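Side-chain contact in type I modular polyketide synthase (Streptomyces albus subsp. albus, PDB 6IYR), which probably loads an extender unit, malonyl-coenzyme A or a close relative, for polyketide chain extension as the acyltransferase domain of module 8 in salinomycin synthesis: residues A158-A163 and M199-E204. Sequence-based numbering, arbitrary orientation.
Sequences AECADA and MVSLAE
The backbones of helix 151-164 and helix 188-208 come nearest, within 158-163 and 199-204, where the CA atoms of Cys160 and Ser201 stand 7.8 Å apart. Both segments are helical throughout, tied internally by bonds such as Asp162 N to Ala158 O and Ala203 N to Met199 O, and no hydrogen bond joins one to the other. The contact is small, 94 Å² counting both sides, and its three touching residues, Cys160, Val200 and Ser201, are all buried. Within 158-163, Cys160 does the touching, through its sulfur. With SG turned anti to its carbonyl carbon (chi1 -71°), the thiol reaches across to the neighbouring helix and ends beside two successive residues there. On one of them it meets the CG1 methyl of Val200, SG to CG1 3.8 Å, an apolar contact in which the valine's CB also takes part at 4.0 Å from SG. The other is Ser201, whose OG lies 3.7 Å from Cys160 SG. No hydrogen bond is made there; the serine hydroxyl is bonded instead to Ala197 O, one turn earlier, so this buried group is satisfied within its own helix and meets the sulfur by contact alone. Ser201 also touches Phe153, Arg156 and Leu157, earlier on helix 151-164, and Val200 reaches Ala225 of helix 222-230 and Leu235 of helix 235-248. The carboxylates of Glu159 and Glu204 each form a salt bridge to an arginine of their own helix, Arg156 and Arg207 respectively. The arrangement is a small, buried helix-helix contact through short side chains, joining two helices within the acyltransferase domain that precede the GxSxG sequence around Ser220, a probable nucleophile elbow.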
ATOM      1  N   ALA A 158      10.716   9.534 -11.510  1.00 29.77           N
ATOM      2  CA  ALA A 158      11.541   9.731 -12.719  1.00 32.89           C
ATOM      3  C   ALA A 158      12.697   8.740 -12.742  1.00 30.45           C
ATOM      4  O   ALA A 158      13.085   8.255 -13.801  1.00 31.76           O
ATOM      5  CB  ALA A 158      12.090  11.157 -12.820  1.00 34.81           C
ATOM      6  N   GLU A 159      13.206   8.404 -11.568  1.00 29.65           N
ATOM      7  CA  GLU A 159      14.181   7.320 -11.473  1.00 35.99           C
ATOM      8  C   GLU A 159      13.561   5.984 -11.871  1.00 36.15           C
ATOM      9  O   GLU A 159      14.243   5.150 -12.490  1.00 29.84           O
ATOM     10  CB  GLU A 159      14.752   7.219 -10.054  1.00 38.56           C
ATOM     11  CG  GLU A 159      15.752   8.317  -9.713  1.00 45.14           C
ATOM     12  CD  GLU A 159      16.023   8.434  -8.226  1.00 41.81           C
ATOM     13  OE1 GLU A 159      15.971   7.420  -7.506  1.00 52.14           O
ATOM     14  OE2 GLU A 159      16.143   9.572  -7.755  1.00 66.94           O
ATOM     15  N   CYS A 160      12.299   5.748 -11.476  1.00 29.43           N
ATOM     16  CA  CYS A 160      11.648   4.487 -11.837  1.00 30.43           C
ATOM     17  C   CYS A 160      11.518   4.441 -13.339  1.00 24.95           C
ATOM     18  O   CYS A 160      11.756   3.391 -13.980  1.00 29.71           O
ATOM     19  CB  CYS A 160      10.300   4.313 -11.136  1.00 24.83           C
ATOM     20  SG  CYS A 160      10.473   3.987  -9.384  1.00 30.95           S
ATOM     21  N   ALA A 161      11.142   5.566 -13.931  1.00 26.69           N
ATOM     22  CA  ALA A 161      10.974   5.614 -15.395  1.00 28.20           C
ATOM     23  C   ALA A 161      12.312   5.326 -16.111  1.00 30.70           C
ATOM     24  O   ALA A 161      12.347   4.614 -17.126  1.00 29.66           O
ATOM     25  CB  ALA A 161      10.417   6.939 -15.847  1.00 30.52           C
ATOM     26  N   ASP A 162      13.417   5.845 -15.579  1.00 34.23           N
ATOM     27  CA  ASP A 162      14.731   5.534 -16.183  1.00 35.16           C
ATOM     28  C   ASP A 162      15.058   4.045 -16.038  1.00 28.58           C
ATOM     29  O   ASP A 162      15.552   3.429 -16.980  1.00 31.62           O
ATOM     30  CB  ASP A 162      15.867   6.361 -15.564  1.00 46.21           C
ATOM     31  CG  ASP A 162      15.717   7.855 -15.808  1.00 49.52           C
ATOM     32  OD1 ASP A 162      15.173   8.273 -16.860  1.00 51.37           O
ATOM     33  OD2 ASP A 162      16.180   8.613 -14.938  1.00 60.97           O
ATOM     34  N   ALA A 163      14.754   3.476 -14.873  1.00 25.97           N
ATOM     35  CA  ALA A 163      15.029   2.076 -14.631  1.00 29.09           C
ATOM     36  C   ALA A 163      14.281   1.181 -15.609  1.00 32.19           C
ATOM     37  O   ALA A 163      14.794   0.141 -16.050  1.00 29.46           O
ATOM     38  CB  ALA A 163      14.723   1.727 -13.206  1.00 32.55           C
ATOM     39  N   MET A 199       4.209   2.380  -6.459  1.00 24.93           N
ATOM     40  CA  MET A 199       4.415   1.908  -5.098  1.00 21.80           C
ATOM     41  C   MET A 199       5.833   2.205  -4.572  1.00 28.42           C
ATOM     42  O   MET A 199       6.018   2.627  -3.400  1.00 27.92           O
ATOM     43  CB  MET A 199       4.112   0.426  -4.995  1.00 26.03           C
ATOM     44  CG  MET A 199       2.654   0.031  -5.269  1.00 29.79           C
ATOM     45  SD  MET A 199       2.366  -1.709  -4.844  1.00 27.82           S
ATOM     46  CE  MET A 199       3.164  -2.437  -6.276  1.00 27.96           C
ATOM     47  N   VAL A 200       6.833   2.004  -5.418  1.00 25.02           N
ATOM     48  CA  VAL A 200       8.202   2.350  -5.027  1.00 26.73           C
ATOM     49  C   VAL A 200       8.270   3.853  -4.698  1.00 28.64           C
ATOM     50  O   VAL A 200       8.883   4.255  -3.736  1.00 26.53           O
ATOM     51  CB  VAL A 200       9.188   1.971  -6.126  1.00 23.48           C
ATOM     52  CG1 VAL A 200      10.587   2.527  -5.825  1.00 27.35           C
ATOM     53  CG2 VAL A 200       9.230   0.445  -6.233  1.00 26.94           C
ATOM     54  N   SER A 201       7.531   4.657  -5.434  1.00 28.95           N
ATOM     55  CA  SER A 201       7.662   6.085  -5.299  1.00 29.26           C
ATOM     56  C   SER A 201       6.847   6.629  -4.157  1.00 30.57           C
ATOM     57  O   SER A 201       7.341   7.475  -3.440  1.00 29.12           O
ATOM     58  CB  SER A 201       7.389   6.782  -6.604  1.00 26.75           C
ATOM     59  OG  SER A 201       8.410   6.420  -7.543  1.00 28.94           O
ATOM     60  N   LEU A 202       5.692   6.024  -3.871  1.00 30.81           N
ATOM     61  CA  LEU A 202       4.916   6.399  -2.706  1.00 29.30           C
ATOM     62  C   LEU A 202       5.671   6.068  -1.426  1.00 37.38           C
ATOM     63  O   LEU A 202       5.559   6.773  -0.415  1.00 29.94           O
ATOM     64  CB  LEU A 202       3.568   5.680  -2.707  1.00 28.43           C
ATOM     65  CG  LEU A 202       2.576   6.104  -3.807  1.00 24.86           C
ATOM     66  CD1 LEU A 202       1.304   5.308  -3.634  1.00 24.32           C
ATOM     67  CD2 LEU A 202       2.237   7.593  -3.720  1.00 28.07           C
ATOM     68  N   ALA A 203       6.392   4.948  -1.424  1.00 34.63           N
ATOM     69  CA  ALA A 203       7.084   4.510  -0.213  1.00 30.93           C
ATOM     70  C   ALA A 203       8.168   5.521   0.201  1.00 30.85           C
ATOM     71  O   ALA A 203       8.456   5.703   1.377  1.00 30.72           O
ATOM     72  CB  ALA A 203       7.692   3.131  -0.414  1.00 35.45           C
ATOM     73  N   GLU A 204       8.834   6.069  -0.802  1.00 28.13           N
ATOM     74  CA  GLU A 204       9.882   7.035  -0.620  1.00 31.88           C
ATOM     75  C   GLU A 204       9.348   8.367  -0.077  1.00 36.21           C
ATOM     76  O   GLU A 204       9.978   8.959   0.768  1.00 30.50           O
ATOM     77  CB  GLU A 204      10.536   7.271  -1.956  1.00 31.62           C
ATOM     78  CG  GLU A 204      11.754   8.153  -1.873  1.00 34.59           C
ATOM     79  CD  GLU A 204      12.939   7.438  -1.267  1.00 42.95           C
ATOM     80  OE1 GLU A 204      12.850   6.224  -0.916  1.00 42.23           O
ATOM     81  OE2 GLU A 204      13.973   8.113  -1.150  1.00 56.84           O
TER